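Local coordinates for protein putative HAD family hydrolase (Streptomyces avermitilis, PDB 3MMZ) that probably hydrolyses phosphate esters as the HAD-type C-terminal domain of a predicted CMP-N-acylneuraminate synthase, and binds calcium at two sites, at residues P124-V127 / A128-D132. Sequence-based numbering, arbitrary orientation.
Sequences PVAV and ASAHD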
loop_
_atom_site.group_PDB
_atom_site.type_symbol
_atom_site.label_atom_id
_atom_site.label_comp_id
_atom_site.label_asym_id
_atom_site.label_seq_id
_atom_site.Cartn_x
_atom_site.Cartn_y
_atom_site.Cartn_z
ATOM N N PRO D 124 -16.761 -5.777 -23.707
ATOM C CA PRO D 124 -15.634 -4.882 -23.455
ATOM C C PRO D 124 -15.181 -5.041 -22.010
ATOM O O PRO D 124 -16.024 -5.106 -21.117
ATOM C CB PRO D 124 -16.229 -3.487 -23.666
ATOM C CG PRO D 124 -17.704 -3.650 -23.456
ATOM C CD PRO D 124 -18.028 -5.032 -23.909
ATOM N N VAL D 125 -13.867 -5.117 -21.806
ATOM C CA VAL D 125 -13.286 -5.322 -20.470
ATOM C C VAL D 125 -12.214 -4.260 -20.223
ATOM O O VAL D 125 -11.339 -4.010 -21.075
ATOM C CB VAL D 125 -12.690 -6.755 -20.293
ATOM C CG1 VAL D 125 -12.113 -6.929 -18.881
ATOM C CG2 VAL D 125 -13.751 -7.846 -20.580
ATOM N N ALA D 126 -12.297 -3.608 -19.068
ATOM C CA ALA D 126 -11.323 -2.593 -18.702
ATOM C C ALA D 126 -10.396 -3.190 -17.664
ATOM O O ALA D 126 -10.855 -3.892 -16.755
ATOM C CB ALA D 126 -12.034 -1.356 -18.116
ATOM N N VAL D 127 -9.094 -2.935 -17.803
ATOM C CA VAL D 127 -8.137 -3.254 -16.731
ATOM C C VAL D 127 -8.391 -2.319 -15.545
ATOM O O VAL D 127 -8.979 -1.238 -15.717
ATOM C CB VAL D 127 -6.661 -3.210 -17.211
ATOM C CG1 VAL D 127 -6.438 -4.255 -18.306
ATOM C CG2 VAL D 127 -6.271 -1.821 -17.712
ATOM N N ALA D 128 -7.975 -2.749 -14.348
ATOM C CA ALA D 128 -8.207 -1.996 -13.118
ATOM C C ALA D 128 -7.655 -0.580 -13.184
ATOM O O ALA D 128 -8.247 0.353 -12.613
ATOM C CB ALA D 128 -7.618 -2.738 -11.919
ATOM N N SER D 129 -6.540 -0.432 -13.901
ATOM C CA SER D 129 -5.834 0.842 -14.028
ATOM C C SER D 129 -6.359 1.729 -15.171
ATOM O O SER D 129 -5.778 2.776 -15.467
ATOM C CB SER D 129 -4.329 0.588 -14.224
ATOM O OG SER D 129 -4.104 -0.390 -15.230
ATOM N N ALA D 130 -7.455 1.326 -15.806
ATOM C CA ALA D 130 -7.993 2.078 -16.940
ATOM C C ALA D 130 -8.451 3.477 -16.531
ATOM O O ALA D 130 -8.784 3.724 -15.370
ATOM C CB ALA D 130 -9.148 1.313 -17.623
ATOM N N HIS D 131 -8.438 4.389 -17.497
ATOM C CA HIS D 131 -9.045 5.715 -17.356
ATOM C C HIS D 131 -10.466 5.585 -16.768
ATOM O O HIS D 131 -11.197 4.633 -17.066
ATOM C CB HIS D 131 -9.078 6.383 -18.741
ATOM C CG HIS D 131 -9.563 7.805 -18.740
ATOM N ND1 HIS D 131 -8.721 8.882 -18.938
ATOM C CD2 HIS D 131 -10.807 8.325 -18.597
ATOM C CE1 HIS D 131 -9.423 10.002 -18.907
ATOM N NE2 HIS D 131 -10.693 9.691 -18.703
ATOM N N ASP D 132 -10.852 6.536 -15.915
ATOM C CA ASP D 132 -12.141 6.447 -15.212
ATOM C C ASP D 132 -13.350 6.136 -16.099
ATOM O O ASP D 132 -14.150 5.261 -15.765
ATOM C CB ASP D 132 -12.395 7.716 -14.393
ATOM C CG ASP D 132 -11.493 7.816 -13.189
ATOM O OD1 ASP D 132 -10.955 6.774 -12.756
ATOM O OD2 ASP D 132 -11.328 8.934 -12.656
#
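A126 and A130 meet methyl to methyl, CB to CB at 4.0 Å, where the chain leaves strand 123-126 and doubles back toward helix 132-137. The reversal is a type I beta turn from V127 to A130, closed by A130 N donating to V127 O at 3.0 Å. The N-H points fairly straight at the oxygen (156°), but the donor sits above the carbonyl plane, 57° out of it. A130 CB also meets V127 CG2, at 4.3 Å, and CG2 has S129 OG as its other neighbour at 3.6 Å; chi1 of -62° sets CG1 anti to the carbonyl carbon and leaves CG2 between the backbone N and that carbon, facing the returning chain. S129 OG is itself taken up by a hydrogen bond from G146 N. Strand 123-126 is an inner strand of the parallel sheet of the HAD (Rossmann-like) core; the turn follows its C-terminal end, the edge at which HAD active sites lie. Here V127 packs on N110, a ligand of one calcium ion, and A126 on A138, a ligand of the other. H131, just after the turn, takes the N-cap position of helix 132-137; within the turn the A128 methyl, directed away from the strand, packs on R135 of a second subunit.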